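Local coordinates for extracellular ligand-binding receptor (PDB 4F06), which probably serves as the solute-binding protein of an ABC transporter for benzoate derivatives from lignin breakdown, and binds p-hydroxybenzoic acid, at residues H36-K39 and H43-E46; D154-F159 and A173-L178. One frame throughout, in Å; residues are numbered along the deposited sequence. Where two conformers were deposited one is given.

In the fold
Contact 1 (36-39 with 43-46) comes first along the chain and is complete long before contact 2 (154-159 with 173-178) begins. Their centres are about 41 Å apart, on opposite sides of the chain's centre, and they belong to different sheets. Contact 1 ties the loop after helix 19-36 and the short edge strand 39-40 to strand 43-51 of the six-stranded sheet. Contact 2 sits in the beta-alpha-beta unit made by strand 141-147, helix 150-165 and strand 169-176, in the other mixed sheet. Each thus belongs to one of the two alpha/beta halves expected of a periplasmic binding protein, with nearest atoms about 29 Å from each other.

Contact 1. Residues H36-K39 and H43-E46; sequences HGNK and HTVE. With SO4 (sulfate ion), chain D.
N38 and V45 are joined through the backbone: V45 N donates to N38 O at 2.8 Å, with the oxygen met almost end-on to its carbonyl. That same N38 O also takes a CA-H...O contact from T44 CA, while H43 O receives one from K39 CA. K39 and T44 form an antiparallel non-hydrogen-bonded pair, their side chains on one face of the sheet.

The N38 side chain shows how the hairpin is fastened. Its CB lies 3.8 Å from V45 O. CG then sits between the backbone N and the carbonyl carbon (chi1 70°), which sets the amide beside T44, both side chains pointing the same way. On one arm of the amide, ND2 runs past the T44 methyl CG2 at 3.7 Å and gives a hydrogen to a water that in turn donates to V45 O, making a second, solvent-mediated link. On the other arm, OD1 accepts from K39 NZ at 2.7 Å, in the carbonyl plane and on a lone pair. The lysine gets there by bending at chi2 (100°), which also carries its CE past T44 OG1 at 4.1 Å. Both ends are engaged, which probably keeps the amide from flipping.

H36 faces another way: its NE2 donates to O1 of a sulfate, probably from the crystallisation liquor, at 2.8 Å, nearly straight at 176°, with the sulfur in the ring plane. With an alanine at H36 the sulfate is likely to lose its imidazole donor and keep Y289 OH.

This beta hairpin lies on the surface, its short strand 39-40 outermost in the six-stranded sheet. Strand 43-51 is bonded on its other side to strand 5-12, V45 packs on Y296 and I299 of helix 283-301, and Y296 OH, from a p-hydroxybenzoic acid pocket, bonds G37 O.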
ATOM      1  N   HIS A  36     -17.103 -12.387   9.494  1.00  6.94           N
ATOM      2  CA  HIS A  36     -17.311 -13.536   8.645  1.00  7.47           C
ATOM      3  C   HIS A  36     -16.976 -14.862   9.293  1.00  8.12           C
ATOM      4  O   HIS A  36     -17.179 -15.931   8.670  1.00  9.35           O
ATOM      5  CB  HIS A  36     -16.560 -13.361   7.339  1.00  8.97           C
ATOM      6  CG  HIS A  36     -17.085 -12.220   6.521  1.00  9.13           C
ATOM      7  ND1 HIS A  36     -18.360 -12.199   6.036  1.00 12.55           N
ATOM      8  CD2 HIS A  36     -16.515 -11.033   6.117  1.00 10.70           C
ATOM      9  CE1 HIS A  36     -18.565 -11.083   5.344  1.00 13.61           C
ATOM     10  NE2 HIS A  36     -17.461 -10.373   5.373  1.00 12.48           N
ATOM     11  N   GLY A  37     -16.406 -14.818  10.496  1.00  8.07           N
ATOM     12  CA  GLY A  37     -16.043 -16.053  11.215  1.00  9.63           C
ATOM     13  C   GLY A  37     -14.745 -16.668  10.740  1.00  8.68           C
ATOM     14  O   GLY A  37     -14.087 -16.118   9.859  1.00  8.69           O
ATOM     15  N   ASN A  38     -14.414 -17.814  11.306  1.00 10.23           N
ATOM     16  CA  ASN A  38     -13.143 -18.502  11.037  1.00 10.27           C
ATOM     17  C   ASN A  38     -13.360 -19.888  10.430  1.00 10.16           C
ATOM     18  O   ASN A  38     -12.434 -20.687  10.388  1.00 12.55           O
ATOM     19  CB  ASN A  38     -12.255 -18.594  12.298  1.00 11.97           C
ATOM     20  CG  ASN A  38     -12.804 -19.546  13.327  1.00 13.65           C
ATOM     21  OD1 ASN A  38     -13.962 -19.923  13.283  1.00 17.12           O
ATOM     22  ND2 ASN A  38     -11.975 -19.930  14.291  1.00 17.90           N
ATOM     23  N   LYS A  39     -14.560 -20.162   9.915  1.00 12.16           N
ATOM     24  CA  LYS A  39     -14.893 -21.422   9.278  1.00 13.62           C
ATOM     25  C   LYS A  39     -15.112 -21.234   7.749  1.00 12.63           C
ATOM     26  O   LYS A  39     -15.838 -20.330   7.292  1.00 16.17           O
ATOM     27  CB  LYS A  39     -16.134 -22.048   9.949  1.00 16.69           C
ATOM     28  CG  LYS A  39     -15.734 -22.728  11.256  1.00 27.07           C
ATOM     29  CD  LYS A  39     -16.009 -21.915  12.498  1.00 37.33           C
ATOM     30  CE  LYS A  39     -15.453 -22.640  13.718  1.00 42.63           C
ATOM     31  NZ  LYS A  39     -15.139 -21.741  14.873  1.00 42.28           N
ATOM     32  N   HIS A  43     -13.658 -26.240   7.317  1.00 13.74           N
ATOM     33  CA  HIS A  43     -12.343 -26.132   7.966  1.00 12.88           C
ATOM     34  C   HIS A  43     -12.278 -24.892   8.810  1.00 11.52           C
ATOM     35  O   HIS A  43     -12.931 -23.912   8.534  1.00 17.37           O
ATOM     36  CB  HIS A  43     -11.264 -26.035   6.890  1.00 15.22           C
ATOM     37  CG  HIS A  43     -11.120 -27.297   6.077  1.00 15.64           C
ATOM     38  ND1 HIS A  43     -11.914 -27.596   5.011  1.00 21.16           N
ATOM     39  CD2 HIS A  43     -10.233 -28.350   6.219  1.00 20.11           C
ATOM     40  CE1 HIS A  43     -11.544 -28.789   4.502  1.00 22.38           C
ATOM     41  NE2 HIS A  43     -10.503 -29.246   5.233  1.00 23.49           N
ATOM     42  N   THR A  44     -11.468 -24.913   9.850  1.00 12.50           N
ATOM     43  CA  THR A  44     -11.138 -23.722  10.625  1.00 11.49           C
ATOM     44  C   THR A  44      -9.917 -23.078   9.979  1.00  9.92           C
ATOM     45  O   THR A  44      -8.996 -23.776   9.580  1.00 13.20           O
ATOM     46  CB  THR A  44     -10.820 -24.122  12.059  1.00 15.31           C
ATOM     47  OG1 THR A  44     -12.009 -24.641  12.655  1.00 20.41           O
ATOM     48  CG2 THR A  44     -10.378 -22.947  12.869  1.00 17.59           C
ATOM     49  N   VAL A  45      -9.927 -21.753   9.840  1.00  9.36           N
ATOM     50  CA  VAL A  45      -8.807 -21.004   9.240  1.00  9.21           C
ATOM     51  C   VAL A  45      -8.113 -20.298  10.393  1.00  8.61           C
ATOM     52  O   VAL A  45      -8.742 -19.572  11.165  1.00 10.92           O
ATOM     53  CB  VAL A  45      -9.294 -19.997   8.182  1.00 11.24           C
ATOM     54  CG1 VAL A  45      -8.117 -19.288   7.513  1.00 12.64           C
ATOM     55  CG2 VAL A  45     -10.152 -20.740   7.155  1.00 13.48           C
ATOM     56  N   GLU A  46      -6.792 -20.491  10.484  1.00  8.98           N
ATOM     57  CA  GLU A  46      -5.996 -19.847  11.523  1.00  9.19           C
ATOM     58  C   GLU A  46      -4.885 -19.024  10.853  1.00  8.69           C
ATOM     59  O   GLU A  46      -4.140 -19.564  10.041  1.00 10.43           O
ATOM     60  CB  GLU A  46      -5.359 -20.920  12.448  1.00 11.27           C
ATOM     61  CG  GLU A  46      -4.499 -20.354  13.560  1.00 15.45           C
ATOM     62  CD  GLU A  46      -3.799 -21.425  14.371  1.00 22.93           C
ATOM     63  OE1 GLU A  46      -4.187 -22.634  14.319  1.00 23.97           O
ATOM     64  OE2 GLU A  46      -2.839 -21.049  15.093  1.00 31.24           O
TER
HETATM   65  S   SO4 D 403     -18.472  -7.562   3.480  1.00 24.55           S
HETATM   66  O1  SO4 D 403     -17.204  -7.934   4.100  1.00 19.52           O
HETATM   67  O2  SO4 D 403     -19.462  -8.577   3.843  1.00 36.18           O
HETATM   68  O3  SO4 D 403     -18.885  -6.235   3.947  1.00 35.98           O
HETATM   69  O4  SO4 D 403     -18.433  -7.657   2.000  1.00 36.88           O
HETATM   70  O   HOH W   1      -9.039 -19.449  13.904  1.00 25.55           O

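Contact 2. Residues D154-F159 and A173-L178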
ATOM      1  N   ASP A 154       9.884   2.965  -9.401  1.00  7.37           N
ATOM      2  CA  ASP A 154       8.636   2.903 -10.165  1.00  7.18           C
ATOM      3  C   ASP A 154       7.919   4.273 -10.106  1.00  6.90           C
ATOM      4  O   ASP A 154       7.437   4.776 -11.107  1.00  7.48           O
ATOM      5  CB  ASP A 154       7.669   1.885  -9.584  1.00  8.12           C
ATOM      6  CG  ASP A 154       7.837   0.462 -10.075  1.00  8.97           C
ATOM      7  OD1 ASP A 154       8.761   0.112 -10.801  1.00 11.77           O
ATOM      8  OD2 ASP A 154       7.015  -0.353  -9.598  1.00 10.29           O
ATOM      9  N   ALA A 155       7.813   4.861  -8.923  1.00  6.62           N
ATOM     10  CA  ALA A 155       7.090   6.142  -8.771  1.00  6.93           C
ATOM     11  C   ALA A 155       7.763   7.238  -9.594  1.00  6.94           C
ATOM     12  O   ALA A 155       7.090   8.034 -10.262  1.00  7.13           O
ATOM     13  CB  ALA A 155       7.021   6.586  -7.304  1.00  7.51           C
ATOM     14  N   GLU A 156       9.109   7.310  -9.540  1.00  6.95           N
ATOM     15  CA  GLU A 156       9.815   8.300 -10.334  1.00  7.33           C
ATOM     16  C   GLU A 156       9.522   8.116 -11.825  1.00  6.94           C
ATOM     17  O   GLU A 156       9.260   9.101 -12.535  1.00  8.43           O
ATOM     18  CB  GLU A 156      11.318   8.201 -10.042  1.00  7.85           C
ATOM     19  CG  GLU A 156      12.151   9.118 -10.933  1.00 10.03           C
ATOM     20  CD  GLU A 156      13.636   8.968 -10.697  1.00 11.57           C
ATOM     21  OE1 GLU A 156      14.057   8.158  -9.901  1.00 12.81           O
ATOM     22  OE2 GLU A 156      14.403   9.661 -11.406  1.00 15.11           O
ATOM     23  N   THR A 157       9.633   6.885 -12.321  1.00  7.19           N
ATOM     24  CA  THR A 157       9.436   6.590 -13.758  1.00  8.06           C
ATOM     25  C   THR A 157       8.005   6.948 -14.157  1.00  8.09           C
ATOM     26  O   THR A 157       7.775   7.632 -15.166  1.00  9.36           O
ATOM     27  CB  THR A 157       9.718   5.107 -14.004  1.00  9.46           C
ATOM     28  OG1 THR A 157      11.075   4.848 -13.631  1.00 12.34           O
ATOM     29  CG2 THR A 157       9.490   4.795 -15.467  1.00 11.13           C
ATOM     30  N   ALA A 158       7.033   6.541 -13.325  1.00  7.23           N
ATOM     31  CA  ALA A 158       5.631   6.813 -13.640  1.00  7.62           C
ATOM     32  C   ALA A 158       5.353   8.310 -13.680  1.00  7.88           C
ATOM     33  O   ALA A 158       4.643   8.826 -14.574  1.00  8.80           O
ATOM     34  CB  ALA A 158       4.738   6.160 -12.589  1.00  7.92           C
ATOM     35  N   PHE A 159       5.881   9.051 -12.692  1.00  7.22           N
ATOM     36  CA  PHE A 159       5.612  10.486 -12.659  1.00  7.76           C
ATOM     37  C   PHE A 159       6.289  11.194 -13.842  1.00  8.01           C
ATOM     38  O   PHE A 159       5.650  12.024 -14.512  1.00  8.58           O
ATOM     39  CB  PHE A 159       6.075  11.128 -11.329  1.00  7.05           C
ATOM     40  CG  PHE A 159       5.517  12.496 -11.154  1.00  7.91           C
ATOM     41  CD1 PHE A 159       6.132  13.610 -11.724  1.00  8.33           C
ATOM     42  CD2 PHE A 159       4.330  12.675 -10.460  1.00  8.73           C
ATOM     43  CE1 PHE A 159       5.577  14.886 -11.594  1.00  8.88           C
ATOM     44  CE2 PHE A 159       3.783  13.945 -10.288  1.00  8.78           C
ATOM     45  CZ  PHE A 159       4.395  15.050 -10.881  1.00  8.52           C
ATOM     46  N   ALA A 173      15.544  15.204  -9.912  1.00 13.38           N
ATOM     47  CA  ALA A 173      15.063  13.898  -9.498  1.00 11.23           C
ATOM     48  C   ALA A 173      16.110  13.340  -8.552  1.00 13.41           C
ATOM     49  O   ALA A 173      17.262  13.103  -8.980  1.00 17.85           O
ATOM     50  CB  ALA A 173      14.864  12.969 -10.695  1.00 15.27           C
ATOM     51  N   VAL A 174      15.716  13.116  -7.300  0.50 10.83           N
ATOM     52  CA  VAL A 174      16.626  12.693  -6.246  0.50 10.63           C
ATOM     53  C   VAL A 174      16.189  11.310  -5.762  0.50  9.36           C
ATOM     54  O   VAL A 174      15.016  11.128  -5.414  0.50 10.35           O
ATOM     55  CB  VAL A 174      16.613  13.699  -5.080  0.50 12.57           C
ATOM     56  CG1 VAL A 174      17.527  13.249  -3.959  0.50 16.53           C
ATOM     57  CG2 VAL A 174      17.013  15.085  -5.588  0.50 16.29           C
ATOM     58  N   ARG A 175      17.099  10.331  -5.770  1.00 10.54           N
ATOM     59  CA  ARG A 175      16.832   9.042  -5.167  1.00  9.36           C
ATOM     60  C   ARG A 175      17.524   9.013  -3.818  1.00  9.59           C
ATOM     61  O   ARG A 175      18.764   9.056  -3.743  1.00 14.17           O
ATOM     62  CB  ARG A 175      17.339   7.920  -6.078  1.00 11.88           C
ATOM     63  CG  ARG A 175      16.567   7.826  -7.387  1.00 12.12           C
ATOM     64  CD  ARG A 175      17.116   6.696  -8.256  1.00 15.51           C
ATOM     65  NE  ARG A 175      16.366   6.546  -9.507  1.00 14.48           N
ATOM     66  CZ  ARG A 175      16.594   5.598 -10.404  1.00 15.02           C
ATOM     67  NH1 ARG A 175      17.570   4.706 -10.219  1.00 18.47           N
ATOM     68  NH2 ARG A 175      15.857   5.569 -11.494  1.00 17.86           N
HETATM   69  N   MSE A 176      16.722   8.997  -2.760  1.00  9.15           N
HETATM   70  CA  MSE A 176      17.215   9.179  -1.384  1.00  9.76           C
HETATM   71  C   MSE A 176      17.459   7.821  -0.739  1.00  9.56           C
HETATM   72  O   MSE A 176      16.563   7.000  -0.710  1.00 10.72           O
HETATM   73  CB  MSE A 176      16.162   9.914  -0.549  1.00  9.73           C
HETATM   74  CG  MSE A 176      15.787  11.316  -1.088  1.00 10.27           C
HETATM   75 SE   MSE A 176      14.347  12.136  -0.101  0.75 11.65          SE
HETATM   76  CE  MSE A 176      12.905  10.970  -0.669  1.00 10.12           C
ATOM     77  N   PRO A 177      18.655   7.563  -0.229  1.00  9.96           N
ATOM     78  CA  PRO A 177      18.849   6.262   0.437  1.00 11.51           C
ATOM     79  C   PRO A 177      17.768   6.004   1.484  1.00  9.91           C
ATOM     80  O   PRO A 177      17.321   6.928   2.183  1.00 10.52           O
ATOM     81  CB  PRO A 177      20.187   6.457   1.142  1.00 12.94           C
ATOM     82  CG  PRO A 177      20.937   7.398   0.231  1.00 14.92           C
ATOM     83  CD  PRO A 177      19.885   8.380  -0.255  1.00 13.64           C
ATOM     84  N   LEU A 178      17.365   4.744   1.634  1.00 11.94           N
ATOM     85  CA  LEU A 178      16.377   4.347   2.653  1.00 13.95           C
ATOM     86  C   LEU A 178      16.754   4.761   4.067  1.00 11.22           C
ATOM     87  O   LEU A 178      15.865   5.067   4.880  1.00 14.92           O
ATOM     88  CB  LEU A 178      16.115   2.834   2.617  1.00 16.62           C
ATOM     89  CG  LEU A 178      15.078   2.393   1.607  1.00 16.81           C
ATOM     90  CD1 LEU A 178      15.124   0.874   1.464  1.00 19.32           C
ATOM     91  CD2 LEU A 178      13.690   2.913   1.962  1.00 17.30           C
TER
HETATM   92  O   HOH W   2      13.244   6.385 -12.495  1.00 25.27           O
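OE1 of E156 receives R175 NE at 2.8 Å, a salt bridge with a nearly straight hydrogen bond (168°). The nitrogen reaches the syn side of the carboxylate, slightly out of its plane, whereas the oxygen lies at the edge of the guanidinium and close to that group's plane. The two flat groups stand 85° apart, and this leaves R175 with a one-nitrogen grip instead of a paired, two-nitrogen one. Its NH2 bonds a water at 2.9 Å that donates to T157 OG1, so a second bridge runs back to the helix. E156 leaves the helix with CG anti to its N (chi1 175°) and continues extended, which brings OE2 to within 3.4 Å of the A173 methyl. That oxygen also pairs with K160 one turn along the helix, so the buried carboxylate has a positive partner on each oxygen, which probably favours its ionised form.

The salt bridge joins the helix of a beta-alpha-beta crossover to its second strand: helix 150-165 to strand 169-176, which pairs in parallel with strand 141-147. A155 and A158 of the same helix pack against helix 123-136, and V174 meets helix 184-193.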